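Local coordinates for protein aspartate-semialdehyde dehydrogenase (Cryptococcus neoformans var. neoformans JEC21, PDB 5CEF) that catalyses the NADPH-dependent reductive dephosphorylation of 4-phospho-L-aspartate to its semialdehyde, the second step in making the aspartate family of amino acids, at residues D178-T183 and K240-S245; S262-R267 and V333-F338. All blocks are in the same frame, centred on the assembly; numbering follows the deposited sequence.

Contact 1 of 2, residues D178-T183 and K240-S245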
ATOM      1  N   ASP A 178       2.421 -17.789  33.368  1.00 29.25           N
ATOM      2  CA  ASP A 178       3.221 -18.958  33.106  1.00 29.87           C
ATOM      3  C   ASP A 178       3.876 -18.819  31.749  1.00 28.99           C
ATOM      4  O   ASP A 178       5.092 -18.862  31.625  1.00 28.18           O
ATOM      5  CB  ASP A 178       2.261 -20.167  33.126  1.00 31.38           C
ATOM      6  CG  ASP A 178       2.895 -21.482  32.745  1.00 31.56           C
ATOM      7  OD1 ASP A 178       4.082 -21.562  32.400  1.00 34.49           O
ATOM      8  OD2 ASP A 178       2.181 -22.489  32.846  1.00 38.72           O
ATOM      9  N   THR A 179       3.050 -18.655  30.725  1.00 30.21           N
ATOM     10  CA  THR A 179       3.483 -18.770  29.321  1.00 31.62           C
ATOM     11  C   THR A 179       2.823 -17.693  28.466  1.00 28.51           C
ATOM     12  O   THR A 179       1.649 -17.350  28.673  1.00 23.93           O
ATOM     13  CB  THR A 179       3.118 -20.156  28.778  1.00 35.53           C
ATOM     14  OG1 THR A 179       3.920 -21.155  29.428  1.00 41.80           O
ATOM     15  CG2 THR A 179       3.334 -20.248  27.308  1.00 35.60           C
ATOM     16  N   VAL A 180       3.615 -17.137  27.550  1.00 27.67           N
ATOM     17  CA  VAL A 180       3.157 -16.156  26.575  1.00 24.96           C
ATOM     18  C   VAL A 180       3.711 -16.402  25.177  1.00 24.16           C
ATOM     19  O   VAL A 180       4.920 -16.541  24.997  1.00 24.79           O
ATOM     20  CB  VAL A 180       3.572 -14.731  26.975  1.00 26.57           C
ATOM     21  CG1 VAL A 180       3.127 -13.732  25.902  1.00 27.40           C
ATOM     22  CG2 VAL A 180       2.976 -14.328  28.324  1.00 26.22           C
ATOM     23  N   ILE A 181       2.828 -16.427  24.188  1.00 25.54           N
ATOM     24  CA  ILE A 181       3.226 -16.533  22.782  1.00 28.56           C
ATOM     25  C   ILE A 181       2.688 -15.344  22.057  1.00 31.46           C
ATOM     26  O   ILE A 181       1.550 -14.934  22.285  1.00 33.32           O
ATOM     27  CB  ILE A 181       2.723 -17.831  22.122  1.00 30.68           C
ATOM     28  CG1 ILE A 181       3.504 -19.004  22.712  1.00 35.08           C
ATOM     29  CG2 ILE A 181       2.923 -17.803  20.622  1.00 29.10           C
ATOM     30  CD1 ILE A 181       3.575 -20.223  21.839  1.00 39.48           C
ATOM     31  N   VAL A 182       3.512 -14.749  21.222  1.00 31.00           N
ATOM     32  CA  VAL A 182       3.112 -13.534  20.585  1.00 30.48           C
ATOM     33  C   VAL A 182       3.659 -13.418  19.164  1.00 30.65           C
ATOM     34  O   VAL A 182       4.835 -13.686  18.926  1.00 32.43           O
ATOM     35  CB  VAL A 182       3.539 -12.305  21.410  1.00 31.48           C
ATOM     36  CG1 VAL A 182       5.045 -12.280  21.654  1.00 33.38           C
ATOM     37  CG2 VAL A 182       3.107 -11.013  20.701  1.00 35.24           C
ATOM     38  N   THR A 183       2.812 -12.985  18.237  1.00 26.35           N
ATOM     39  CA  THR A 183       3.266 -12.586  16.937  1.00 27.19           C
ATOM     40  C   THR A 183       2.993 -11.074  16.808  1.00 25.50           C
ATOM     41  O   THR A 183       1.886 -10.640  17.060  1.00 25.89           O
ATOM     42  CB  THR A 183       2.534 -13.376  15.821  1.00 28.04           C
ATOM     43  OG1 THR A 183       2.813 -14.777  15.929  1.00 26.21           O
ATOM     44  CG2 THR A 183       2.997 -12.909  14.454  1.00 28.20           C
ATOM     45  N   LYS A 240       9.922 -18.563  39.178  1.00 30.85           N
ATOM     46  CA  LYS A 240       9.011 -19.041  38.115  1.00 31.93           C
ATOM     47  C   LYS A 240       8.937 -18.049  36.977  1.00 31.27           C
ATOM     48  O   LYS A 240       8.027 -17.216  36.931  1.00 36.05           O
ATOM     49  CB  LYS A 240       7.605 -19.058  38.677  1.00 33.35           C
ATOM     50  CG  LYS A 240       6.910 -20.328  39.002  1.00 32.12           C
ATOM     51  CD  LYS A 240       7.753 -21.410  39.535  1.00 31.70           C
ATOM     52  CE  LYS A 240       6.843 -22.593  39.845  1.00 30.24           C
ATOM     53  NZ  LYS A 240       7.243 -23.248  41.111  1.00 31.10           N
ATOM     54  N   GLN A 241       9.924 -18.052  36.117  1.00 31.42           N
ATOM     55  CA  GLN A 241       9.981 -17.072  35.043  1.00 32.37           C
ATOM     56  C   GLN A 241       8.889 -17.335  34.014  1.00 31.54           C
ATOM     57  O   GLN A 241       8.533 -18.471  33.763  1.00 33.05           O
ATOM     58  CB  GLN A 241      11.342 -17.113  34.328  1.00 29.83           C
ATOM     59  CG  GLN A 241      12.454 -16.595  35.200  1.00 31.51           C
ATOM     60  CD  GLN A 241      13.748 -16.353  34.439  1.00 30.64           C
ATOM     61  OE1 GLN A 241      14.303 -17.258  33.849  1.00 30.26           O
ATOM     62  NE2 GLN A 241      14.199 -15.107  34.415  1.00 31.26           N
ATOM     63  N   ILE A 242       8.410 -16.277  33.386  1.00 31.51           N
ATOM     64  CA  ILE A 242       7.463 -16.400  32.281  1.00 30.03           C
ATOM     65  C   ILE A 242       8.170 -17.005  31.068  1.00 28.33           C
ATOM     66  O   ILE A 242       9.234 -16.576  30.689  1.00 27.88           O
ATOM     67  CB  ILE A 242       6.890 -15.017  31.853  1.00 28.17           C
ATOM     68  CG1 ILE A 242       6.237 -14.301  33.037  1.00 27.69           C
ATOM     69  CG2 ILE A 242       5.863 -15.199  30.756  1.00 27.72           C
ATOM     70  CD1 ILE A 242       5.896 -12.855  32.720  1.00 29.36           C
ATOM     71  N   ASN A 243       7.552 -17.971  30.440  1.00 27.71           N
ATOM     72  CA  ASN A 243       8.038 -18.485  29.184  1.00 28.75           C
ATOM     73  C   ASN A 243       7.487 -17.726  28.014  1.00 29.78           C
ATOM     74  O   ASN A 243       6.283 -17.794  27.754  1.00 25.94           O
ATOM     75  CB  ASN A 243       7.585 -19.897  29.039  1.00 33.30           C
ATOM     76  CG  ASN A 243       8.671 -20.840  29.387  1.00 42.59           C
ATOM     77  OD1 ASN A 243       9.461 -21.262  28.496  1.00 55.76           O
ATOM     78  ND2 ASN A 243       8.778 -21.151  30.676  1.00 37.47           N
ATOM     79  N   VAL A 244       8.363 -17.048  27.283  1.00 29.61           N
ATOM     80  CA  VAL A 244       7.938 -16.192  26.206  1.00 32.27           C
ATOM     81  C   VAL A 244       8.529 -16.605  24.869  1.00 30.89           C
ATOM     82  O   VAL A 244       9.730 -16.843  24.768  1.00 29.27           O
ATOM     83  CB  VAL A 244       8.324 -14.715  26.479  1.00 34.10           C
ATOM     84  CG1 VAL A 244       7.674 -13.811  25.440  1.00 35.68           C
ATOM     85  CG2 VAL A 244       7.873 -14.272  27.860  1.00 31.59           C
ATOM     86  N   SER A 245       7.674 -16.679  23.842  1.00 28.60           N
ATOM     87  CA  SER A 245       8.144 -16.956  22.487  1.00 27.42           C
ATOM     88  C   SER A 245       7.490 -15.978  21.545  1.00 27.78           C
ATOM     89  O   SER A 245       6.263 -15.911  21.475  1.00 26.40           O
ATOM     90  CB  SER A 245       7.794 -18.386  22.094  1.00 26.33           C
ATOM     91  OG  SER A 245       8.259 -18.730  20.822  1.00 23.56           O
TER
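The parallel strand pair that is outermost in the mixed sheet of the dimerisation domain, counted within this chain, joins Thr179, Val180 and Ile181 to Asn243, Val244 and Ser245; the two strands run in the same direction, their short axes 9° apart. As parallel pairing requires, alternate residues of each strand bond to two different partners. Asn243 N donates to Asp178 O (2.9 Å), and Asn243 O receives Val180 N at 2.8 Å in a nearly straight bond. Farther along, Ser245 N reaches Val180 O (3.0 Å) and Ser245 O takes Val182 N. The CA-H groups of Thr179, Ile181, Ile242 and Val244 add weaker contacts to the same carbonyl oxygens.

The two faces differ in character. Thr179, Ile181, Asn243 and Ser245 turn to the second subunit, where Ser245 OG is hydrogen-bonded to Lys337 NZ of that chain. Val180 and Val244 point to the opposite face, where Val244 touches Thr220 of helix 212-224 and Ile242 meets Glu171 of helix 158-174. Here Val180 holds CG2 anti to its carbonyl carbon, and Ile242 holds CG2 anti to its backbone N; the two side chains meet obliquely, Val180 CG2 lying 3.9 Å from Ile242 CG2.

Contact 2 of 2, residues S262-R267 and V333-F338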
ATOM      1  N   SER A 262      -1.202 -14.973  23.030  1.00 26.22           N
ATOM      2  CA  SER A 262      -1.865 -16.036  23.817  1.00 30.86           C
ATOM      3  C   SER A 262      -1.201 -16.164  25.191  1.00 27.95           C
ATOM      4  O   SER A 262       0.007 -16.108  25.299  1.00 24.42           O
ATOM      5  CB  SER A 262      -1.814 -17.374  23.093  1.00 33.69           C
ATOM      6  OG  SER A 262      -2.414 -17.267  21.797  1.00 42.24           O
ATOM      7  N   VAL A 263      -2.006 -16.322  26.228  1.00 27.77           N
ATOM      8  CA  VAL A 263      -1.511 -16.308  27.581  1.00 26.85           C
ATOM      9  C   VAL A 263      -2.025 -17.481  28.375  1.00 29.47           C
ATOM     10  O   VAL A 263      -3.208 -17.810  28.322  1.00 31.57           O
ATOM     11  CB  VAL A 263      -1.934 -15.027  28.303  1.00 26.40           C
ATOM     12  CG1 VAL A 263      -1.456 -15.040  29.746  1.00 28.69           C
ATOM     13  CG2 VAL A 263      -1.338 -13.811  27.628  1.00 26.11           C
ATOM     14  N   LYS A 264      -1.122 -18.092  29.139  1.00 31.78           N
ATOM     15  CA  LYS A 264      -1.462 -19.062  30.147  1.00 31.92           C
ATOM     16  C   LYS A 264      -1.140 -18.523  31.519  1.00 32.19           C
ATOM     17  O   LYS A 264       0.008 -18.184  31.775  1.00 34.09           O
ATOM     18  CB  LYS A 264      -0.650 -20.330  29.929  1.00 36.15           C
ATOM     19  CG  LYS A 264      -0.760 -21.336  31.058  1.00 39.80           C
ATOM     20  CD  LYS A 264      -1.656 -22.504  30.688  1.00 45.02           C
ATOM     21  CE  LYS A 264      -2.542 -22.974  31.852  1.00 52.67           C
ATOM     22  NZ  LYS A 264      -3.902 -23.431  31.385  1.00 51.31           N
ATOM     23  N   PHE A 265      -2.130 -18.519  32.420  1.00 30.48           N
ATOM     24  CA  PHE A 265      -1.930 -18.051  33.780  1.00 30.32           C
ATOM     25  C   PHE A 265      -1.337 -19.146  34.659  1.00 31.73           C
ATOM     26  O   PHE A 265      -1.613 -20.315  34.429  1.00 29.61           O
ATOM     27  CB  PHE A 265      -3.246 -17.577  34.371  1.00 28.11           C
ATOM     28  CG  PHE A 265      -3.847 -16.449  33.639  1.00 27.79           C
ATOM     29  CD1 PHE A 265      -3.467 -15.158  33.907  1.00 29.04           C
ATOM     30  CD2 PHE A 265      -4.777 -16.677  32.654  1.00 28.48           C
ATOM     31  CE1 PHE A 265      -4.000 -14.088  33.199  1.00 28.72           C
ATOM     32  CE2 PHE A 265      -5.319 -15.622  31.951  1.00 30.08           C
ATOM     33  CZ  PHE A 265      -4.943 -14.318  32.229  1.00 28.27           C
ATOM     34  N   ALA A 266      -0.559 -18.756  35.675  1.00 32.74           N
ATOM     35  CA  ALA A 266      -0.048 -19.729  36.652  1.00 38.89           C
ATOM     36  C   ALA A 266      -1.169 -20.292  37.535  1.00 42.72           C
ATOM     37  O   ALA A 266      -1.136 -21.467  37.940  1.00 42.98           O
ATOM     38  CB  ALA A 266       1.032 -19.112  37.527  1.00 37.37           C
ATOM     39  N   ARG A 267      -2.139 -19.441  37.833  1.00 44.36           N
ATOM     40  CA  ARG A 267      -3.200 -19.768  38.737  1.00 45.46           C
ATOM     41  C   ARG A 267      -4.409 -20.313  38.018  1.00 42.31           C
ATOM     42  O   ARG A 267      -4.675 -19.984  36.888  1.00 38.56           O
ATOM     43  CB  ARG A 267      -3.583 -18.549  39.556  1.00 50.53           C
ATOM     44  CG  ARG A 267      -2.512 -18.155  40.585  1.00 53.29           C
ATOM     45  CD  ARG A 267      -3.009 -16.978  41.429  1.00 55.91           C
ATOM     46  NE  ARG A 267      -1.912 -16.274  42.112  1.00 57.29           N
ATOM     47  CZ  ARG A 267      -2.012 -15.058  42.666  1.00 54.96           C
ATOM     48  NH1 ARG A 267      -3.146 -14.344  42.594  1.00 55.12           N
ATOM     49  NH2 ARG A 267      -0.955 -14.524  43.257  1.00 56.57           N
ATOM     50  N   VAL A 333      -5.578 -23.698  23.566  1.00 35.73           N
ATOM     51  CA  VAL A 333      -4.314 -24.239  23.984  1.00 34.47           C
ATOM     52  C   VAL A 333      -3.847 -23.695  25.324  1.00 34.51           C
ATOM     53  O   VAL A 333      -3.352 -24.447  26.154  1.00 33.80           O
ATOM     54  CB  VAL A 333      -3.261 -23.948  22.927  1.00 35.60           C
ATOM     55  CG1 VAL A 333      -1.860 -24.311  23.408  1.00 37.19           C
ATOM     56  CG2 VAL A 333      -3.596 -24.731  21.685  1.00 36.94           C
ATOM     57  N   PHE A 334      -3.948 -22.383  25.506  1.00 32.69           N
ATOM     58  CA  PHE A 334      -3.596 -21.754  26.759  1.00 30.67           C
ATOM     59  C   PHE A 334      -4.890 -21.298  27.433  1.00 31.97           C
ATOM     60  O   PHE A 334      -5.851 -22.052  27.441  1.00 34.35           O
ATOM     61  CB  PHE A 334      -2.617 -20.604  26.502  1.00 32.48           C
ATOM     62  CG  PHE A 334      -1.275 -21.053  26.002  1.00 32.01           C
ATOM     63  CD1 PHE A 334      -0.641 -22.160  26.580  1.00 36.23           C
ATOM     64  CD2 PHE A 334      -0.640 -20.391  24.980  1.00 31.22           C
ATOM     65  CE1 PHE A 334       0.613 -22.582  26.140  1.00 37.82           C
ATOM     66  CE2 PHE A 334       0.621 -20.787  24.534  1.00 34.54           C
ATOM     67  CZ  PHE A 334       1.250 -21.882  25.113  1.00 35.87           C
ATOM     68  N   ASP A 335      -4.944 -20.111  28.033  1.00 28.69           N
ATOM     69  CA  ASP A 335      -6.161 -19.713  28.703  1.00 28.54           C
ATOM     70  C   ASP A 335      -6.895 -18.659  27.912  1.00 30.13           C
ATOM     71  O   ASP A 335      -8.067 -18.775  27.656  1.00 30.77           O
ATOM     72  CB  ASP A 335      -5.836 -19.199  30.111  1.00 29.48           C
ATOM     73  CG  ASP A 335      -5.322 -20.288  31.005  1.00 29.95           C
ATOM     74  OD1 ASP A 335      -5.824 -21.423  30.858  1.00 30.78           O
ATOM     75  OD2 ASP A 335      -4.408 -20.035  31.817  1.00 30.71           O
ATOM     76  N   ILE A 336      -6.193 -17.600  27.551  1.00 34.29           N
ATOM     77  CA  ILE A 336      -6.811 -16.448  26.959  1.00 35.68           C
ATOM     78  C   ILE A 336      -5.944 -15.963  25.817  1.00 32.87           C
ATOM     79  O   ILE A 336      -4.719 -15.944  25.936  1.00 31.37           O
ATOM     80  CB  ILE A 336      -7.020 -15.370  28.048  1.00 39.85           C
ATOM     81  CG1 ILE A 336      -8.354 -15.595  28.785  1.00 47.72           C
ATOM     82  CG2 ILE A 336      -6.846 -13.961  27.522  1.00 42.51           C
ATOM     83  CD1 ILE A 336      -9.604 -15.260  28.019  1.00 50.43           C
ATOM     84  N   LYS A 337      -6.579 -15.541  24.729  1.00 30.46           N
ATOM     85  CA  LYS A 337      -5.860 -14.833  23.658  1.00 31.20           C
ATOM     86  C   LYS A 337      -6.538 -13.542  23.261  1.00 27.56           C
ATOM     87  O   LYS A 337      -7.723 -13.333  23.512  1.00 29.62           O
ATOM     88  CB  LYS A 337      -5.610 -15.729  22.421  1.00 28.35           C
ATOM     89  CG  LYS A 337      -6.854 -16.271  21.754  1.00 29.28           C
ATOM     90  CD  LYS A 337      -6.497 -17.238  20.626  1.00 29.67           C
ATOM     91  CE  LYS A 337      -7.763 -17.908  20.068  1.00 30.37           C
ATOM     92  NZ  LYS A 337      -7.564 -18.958  19.047  1.00 30.60           N
ATOM     93  N   PHE A 338      -5.769 -12.667  22.641  1.00 26.23           N
ATOM     94  CA  PHE A 338      -6.280 -11.344  22.310  1.00 25.37           C
ATOM     95  C   PHE A 338      -5.394 -10.642  21.311  1.00 23.80           C
ATOM     96  O   PHE A 338      -4.333 -11.135  20.938  1.00 24.24           O
ATOM     97  CB  PHE A 338      -6.433 -10.484  23.583  1.00 24.20           C
ATOM     98  CG  PHE A 338      -5.148 -10.238  24.320  1.00 23.88           C
ATOM     99  CD1 PHE A 338      -4.397  -9.152  24.055  1.00 24.54           C
ATOM    100  CD2 PHE A 338      -4.728 -11.076  25.306  1.00 27.55           C
ATOM    101  CE1 PHE A 338      -3.221  -8.898  24.734  1.00 25.54           C
ATOM    102  CE2 PHE A 338      -3.566 -10.820  26.016  1.00 27.00           C
ATOM    103  CZ  PHE A 338      -2.795  -9.734  25.709  1.00 25.41           C
TER
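Asp335 meets Lys264 and Phe265 through its two carboxylate oxygens, each with a different task. OD1 takes the ammonium in a salt bridge, Lys264 NZ standing 2.8 Å from Asp335 OD1 on the syn side and 29° out of the carboxylate plane. OD2 accepts a hydrogen bond on the anti side, Phe265 N to Asp335 OD2 being 2.8 Å. Two bonds thus fix the rotation of the carboxylate, which lies within 9° of the plane of the Phe265 ring; Asp335 OD2 sits at that ring's edge, 3.5 Å from Phe265 CD2. Lys264 sets out with CG anti to its backbone N (chi1 171°), and bends at chi2, chi3 and chi4 carry NZ to the carboxylate.

Along the backbone, Val263 O accepts two hydrogen bonds, from Asp335 N and from Ile336 N, the latter at 3.1 Å, while Val263 N returns a bond to Ile336 O. Next door the ring of Phe334 meets Ser262 CB in its plane at the edge (3.7 Å from Phe334 CD2), and Val333 CG1 lies over the centre of one face.

Farther out, Leu170 of helix 158-174 touches Phe265, and Lys337 NZ forms a salt bridge with Glu217 and a hydrogen bond to Ala246 O, both of the second subunit. With Asp335 and Ile336 both opposite Val263, the arrangement is a classic beta bulge in an antiparallel strand pair.

Contacts 1 and 2 are two pairings of one mixed sheet, separated by the pairing of strand 177-186 with strand 257-265, where Ile181 O and Thr179 O probably accept hydrogen bonds from Ser262 N and Lys264 N. Across this middle seam Phe334 of contact 2 packs on Thr179 and Ile181 of contact 1, Phe334 CE2 lying 3.8 Å from Ile181 CG1. Both contacts are largely buried and both touch the second subunit, yet their chemistry differs. Parallel contact 1, outermost within this chain, is held across by backbone bonds and aliphatic packing; antiparallel contact 2, farther in, adds the Asp335 and Lys264 charges and the Phe265 and Phe334 rings where strand 257-265 ends and strand 336-342 begins.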